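Local coordinates for protein beta-Ala-His dipeptidase (Homo sapiens, PDB 3DLJ) that hydrolyses carnosine, anserine and other Xaa-His dipeptides as a secreted zinc metallopeptidase of the M20 family that binds two zinc ions per subunit, at residues Val16-Asp21 with Thr471-Ala476; Met228-Cys233 with Gly345-Gly349. All blocks are in the same frame, centred on the assembly; numbering follows the deposited sequence.

Contact 1. Residues Val16-Asp21 with Thr471-Ala476; sequences VFQYID and TKLFAA
Two alpha-helical segments run nearly antiparallel here, their N-to-C directions 159° apart and their axes 10.1 Å apart at closest approach. Val16-Asp21 belongs to helix 13-22 and Thr471-Ala476 to the C-terminal helix 464-482; both keep regular i to i+4 bonding, as in Ile20 N to Val16 O (3.1 Å) and Ala476 N to Lys472 O (2.9 Å). The register sets Val16 opposite Ala475 (CA-CA 7.5 Å) and Phe17 opposite Lys472 (CA-CA 6.1 Å). Val16, with chi1 t, aims its CA-to-CB bond at the partner helix and brings CG1 to 3.7 Å from Ala475 CB. Phe17 leaves its helix sideways, but its m rotamer swings the ring in: Lys472 CG lies over the face in a CH-pi contact, 4.0 Å from the Phe17 centroid and 16° off the normal, while the methyl groups of Ala475 and Ala476 sit at the ring edge. This is the N-terminal helix of the chain packed on its C-terminal helix, so the two ends of the M20 catalytic domain meet on one flank, where Phe17 and Lys472 also touch Val415 of helix 403-416. One turn on, Ile20 (chi1 m, chi2 t) extends CD1 to 3.7 Å from Thr471 CG2, 3.9 Å from Lys472 CG and 4.3 Å from Ala475 CB; Phe27 of helix 24-35 packs against both Ile20 and Thr471. Asp21 ends the segment with a salt bridge, OD1 to Lys472 NZ at 2.9 Å, reached because Lys472 is extended beyond chi1 (m, then t, t, t); its ammonium also pairs with Glu469.

Contact 2. Residues Met228-Cys233 with Gly345-Gly349; sequences MVEVKC and GRVIG
Residues 345-349 run antiparallel to 228-233, both extended from Arg346 and up to Lys232, strand axes 4.3 Å and directions 161° apart: a ladder in the sheet of the lid domain inserted in the M20 fold. Gly345 precedes strand 346-355, and its O accepts a bond from Cys233 N (2.9 Å). Arg346 forms a non-hydrogen-bonded pair with Lys232 (CA-CA 4.4 Å), CG 3.6 Å from Lys232 CB. Its side chain (chi1 and chi2 t) bends at chi3, near 95°, so that Glu230 (chi1 and chi2 t) lays OE2 over a guanidinium face in a salt bridge, NH2 to OE2 at 2.6 Å, although that oxygen's position is less certain. Val347 is hydrogen-bonded with Val231 in both directions: Val231 N to Val347 O 2.9 Å, Val347 N to Val231 O 3.1 Å. Ile348 returns to the Arg346 face, opposite Glu230 (CA-CA 4.2 Å), its CG2 3.8 Å from Met228 CB. Gly349, last of this segment, pairs with Val229, each N to the other's O at 2.8 Å; both strands run on beyond. Val229, Val231 and Val347 share one face, covered by Leu254 and Leu257 of helix 250-258, while strand 384-397 flanks 228-232 and strand 324-331 pairs with 346-355 on its far side.

In the fold
The two contacts belong to different parts of the M20 architecture. Contact 1 joins the two ends of the chain at the catalytic domain, whereas contact 2 lies in the sheet of the inserted lid domain, which in the family usually carries the dimer interface; this protein is a homodimer. Their centres are 52 Å apart, their nearest atoms about 32 Å, and they sit on opposite sides of the chain's centre. In sequence, contact 2 is nested within the loop that contact 1 closes. That loop also holds the zinc ligands His110, Asp143, Glu178, Asp206 and His456, yet neither contact reaches the metal site.

Contact 1. Residues Val16-Asp21 with Thr471-Ala476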
# COMPACT_ATOMS: atom_id res chain seq x y z
N VAL A 16 1.74 20.41 22.97
CA VAL A 16 1.42 19.83 21.66
C VAL A 16 0.44 18.66 21.79
O VAL A 16 -0.53 18.60 21.07
CB VAL A 16 2.70 19.38 20.89
CG1 VAL A 16 2.34 18.48 19.73
CG2 VAL A 16 3.46 20.57 20.38
N PHE A 17 0.69 17.76 22.74
CA PHE A 17 -0.19 16.61 23.02
C PHE A 17 -1.56 17.06 23.52
O PHE A 17 -2.58 16.51 23.09
CB PHE A 17 0.44 15.67 24.06
CG PHE A 17 1.51 14.74 23.50
CD1 PHE A 17 2.17 15.02 22.30
CD2 PHE A 17 1.87 13.59 24.20
CE1 PHE A 17 3.16 14.18 21.82
CE2 PHE A 17 2.86 12.73 23.71
CZ PHE A 17 3.51 13.03 22.52
N GLN A 18 -1.57 18.04 24.43
CA GLN A 18 -2.81 18.66 24.91
C GLN A 18 -3.62 19.20 23.74
O GLN A 18 -4.81 18.96 23.66
CB GLN A 18 -2.53 19.82 25.89
CG GLN A 18 -1.83 19.47 27.20
CD GLN A 18 -1.38 20.74 28.00
OE1 GLN A 18 -1.96 21.85 27.87
NE2 GLN A 18 -0.36 20.56 28.84
N TYR A 19 -2.96 19.96 22.85
CA TYR A 19 -3.59 20.53 21.63
C TYR A 19 -4.27 19.44 20.78
O TYR A 19 -5.44 19.54 20.43
CB TYR A 19 -2.55 21.32 20.79
CG TYR A 19 -3.13 22.05 19.59
CD1 TYR A 19 -3.44 23.42 19.64
CD2 TYR A 19 -3.37 21.37 18.40
CE1 TYR A 19 -3.97 24.09 18.51
CE2 TYR A 19 -3.90 22.01 17.30
CZ TYR A 19 -4.21 23.36 17.35
OH TYR A 19 -4.74 23.92 16.20
N ILE A 20 -3.52 18.39 20.48
CA ILE A 20 -4.02 17.25 19.70
C ILE A 20 -5.29 16.63 20.35
O ILE A 20 -6.27 16.40 19.65
CB ILE A 20 -2.90 16.20 19.40
CG1 ILE A 20 -1.83 16.81 18.47
CG2 ILE A 20 -3.47 14.96 18.77
CD1 ILE A 20 -0.39 16.14 18.53
N ASP A 21 -5.28 16.41 21.67
CA ASP A 21 -6.48 15.91 22.38
C ASP A 21 -7.67 16.85 22.35
O ASP A 21 -8.79 16.39 22.16
CB ASP A 21 -6.19 15.55 23.85
CG ASP A 21 -5.41 14.25 24.01
OD1 ASP A 21 -5.52 13.29 23.18
OD2 ASP A 21 -4.67 14.20 25.01
N THR A 471 -0.94 11.02 15.43
CA THR A 471 -0.60 12.43 15.36
C THR A 471 0.44 12.81 16.42
O THR A 471 1.40 13.54 16.12
CB THR A 471 -1.89 13.33 15.48
OG1 THR A 471 -2.89 12.89 14.55
CG2 THR A 471 -1.56 14.80 15.25
N LYS A 472 0.26 12.32 17.64
CA LYS A 472 1.23 12.50 18.73
C LYS A 472 2.58 11.83 18.47
O LYS A 472 3.64 12.38 18.82
CB LYS A 472 0.66 11.98 20.04
CG LYS A 472 -0.45 12.83 20.57
CD LYS A 472 -1.39 11.98 21.36
CE LYS A 472 -2.43 12.82 22.04
NZ LYS A 472 -2.87 12.08 23.22
N LEU A 473 2.52 10.64 17.87
CA LEU A 473 3.71 9.89 17.48
C LEU A 473 4.56 10.73 16.53
O LEU A 473 5.78 10.85 16.70
CB LEU A 473 3.32 8.56 16.80
CG LEU A 473 4.45 7.71 16.22
CD1 LEU A 473 5.35 7.32 17.35
CD2 LEU A 473 3.93 6.47 15.54
N PHE A 474 3.91 11.29 15.52
CA PHE A 474 4.61 12.15 14.59
C PHE A 474 5.21 13.39 15.28
O PHE A 474 6.34 13.81 14.97
CB PHE A 474 3.70 12.52 13.39
CG PHE A 474 3.43 11.38 12.43
CD1 PHE A 474 4.37 10.36 12.22
CD2 PHE A 474 2.24 11.34 11.68
CE1 PHE A 474 4.13 9.31 11.30
CE2 PHE A 474 1.98 10.29 10.74
CZ PHE A 474 2.92 9.29 10.55
N ALA A 475 4.45 14.00 16.18
CA ALA A 475 4.95 15.14 17.00
C ALA A 475 6.25 14.80 17.78
O ALA A 475 7.27 15.51 17.68
CB ALA A 475 3.86 15.65 17.93
N ALA A 476 6.22 13.70 18.54
CA ALA A 476 7.40 13.21 19.25
C ALA A 476 8.60 12.95 18.31
O ALA A 476 9.77 13.22 18.66
CB ALA A 476 7.05 11.94 20.04

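Contact 2. Residues Met228-Cys233 with Gly345-Gly349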
# COMPACT_ATOMS: atom_id res chain seq x y z
N MET A 228 -0.93 -11.66 -16.10
CA MET A 228 -2.17 -11.72 -16.81
C MET A 228 -2.05 -12.87 -17.78
O MET A 228 -1.06 -12.97 -18.49
CB MET A 228 -2.40 -10.41 -17.55
CG MET A 228 -2.55 -9.21 -16.59
SD MET A 228 -3.22 -7.81 -17.50
CE MET A 228 -3.33 -6.65 -16.16
N VAL A 229 -3.05 -13.75 -17.80
CA VAL A 229 -3.05 -14.89 -18.70
C VAL A 229 -4.28 -14.83 -19.58
O VAL A 229 -5.38 -15.16 -19.14
CB VAL A 229 -3.04 -16.25 -17.93
CG1 VAL A 229 -2.95 -17.46 -18.90
CG2 VAL A 229 -1.93 -16.30 -16.90
N GLU A 230 -4.09 -14.42 -20.83
CA GLU A 230 -5.16 -14.35 -21.80
C GLU A 230 -5.32 -15.65 -22.58
O GLU A 230 -4.36 -16.19 -23.13
CB GLU A 230 -4.95 -13.15 -22.74
CG GLU A 230 -6.15 -12.84 -23.65
CD GLU A 230 -5.81 -11.85 -24.78
OE1 GLU A 230 -5.00 -12.17 -25.66
OE2 GLU A 230 -6.35 -10.73 -24.78
N VAL A 231 -6.54 -16.19 -22.58
CA VAL A 231 -6.89 -17.27 -23.49
C VAL A 231 -7.99 -16.77 -24.44
O VAL A 231 -9.04 -16.33 -24.01
CB VAL A 231 -7.31 -18.60 -22.75
CG1 VAL A 231 -7.47 -19.71 -23.76
CG2 VAL A 231 -6.30 -19.01 -21.69
N LYS A 232 -7.73 -16.86 -25.74
CA LYS A 232 -8.61 -16.28 -26.75
C LYS A 232 -8.99 -17.29 -27.83
O LYS A 232 -8.13 -17.91 -28.43
CB LYS A 232 -7.97 -15.05 -27.39
CG LYS A 232 -8.80 -14.48 -28.52
CD LYS A 232 -8.21 -13.28 -29.19
CE LYS A 232 -8.80 -13.14 -30.61
NZ LYS A 232 -8.81 -11.73 -31.08
N CYS A 233 -10.30 -17.43 -28.04
CA CYS A 233 -10.88 -18.15 -29.18
C CYS A 233 -11.17 -17.14 -30.31
O CYS A 233 -10.41 -17.00 -31.26
CB CYS A 233 -12.16 -18.90 -28.73
SG CYS A 233 -12.96 -19.99 -29.99
N GLY A 345 -15.60 -15.65 -25.09
CA GLY A 345 -14.68 -15.86 -26.20
C GLY A 345 -13.23 -15.53 -25.83
O GLY A 345 -12.30 -16.14 -26.33
N ARG A 346 -13.04 -14.59 -24.92
CA ARG A 346 -11.71 -14.13 -24.56
C ARG A 346 -11.71 -13.77 -23.10
O ARG A 346 -12.47 -12.90 -22.65
CB ARG A 346 -11.36 -12.87 -25.39
CG ARG A 346 -9.88 -12.64 -25.59
CD ARG A 346 -9.65 -11.35 -26.40
NE ARG A 346 -9.42 -10.24 -25.49
CZ ARG A 346 -8.42 -9.37 -25.62
NH1 ARG A 346 -8.26 -8.39 -24.72
NH2 ARG A 346 -7.59 -9.47 -26.66
N VAL A 347 -10.82 -14.42 -22.36
CA VAL A 347 -10.75 -14.26 -20.91
C VAL A 347 -9.30 -14.04 -20.47
O VAL A 347 -8.36 -14.52 -21.12
CB VAL A 347 -11.35 -15.50 -20.20
CG1 VAL A 347 -12.84 -15.56 -20.40
CG2 VAL A 347 -10.70 -16.79 -20.76
N ILE A 348 -9.13 -13.30 -19.37
CA ILE A 348 -7.81 -12.99 -18.82
C ILE A 348 -7.79 -13.33 -17.32
O ILE A 348 -8.50 -12.71 -16.52
CB ILE A 348 -7.40 -11.47 -19.01
CG1 ILE A 348 -7.72 -10.97 -20.43
CG2 ILE A 348 -5.88 -11.25 -18.74
CD1 ILE A 348 -7.28 -9.54 -20.69
N GLY A 349 -6.98 -14.31 -16.96
CA GLY A 349 -6.78 -14.65 -15.56
C GLY A 349 -5.77 -13.69 -14.96
O GLY A 349 -4.82 -13.28 -15.63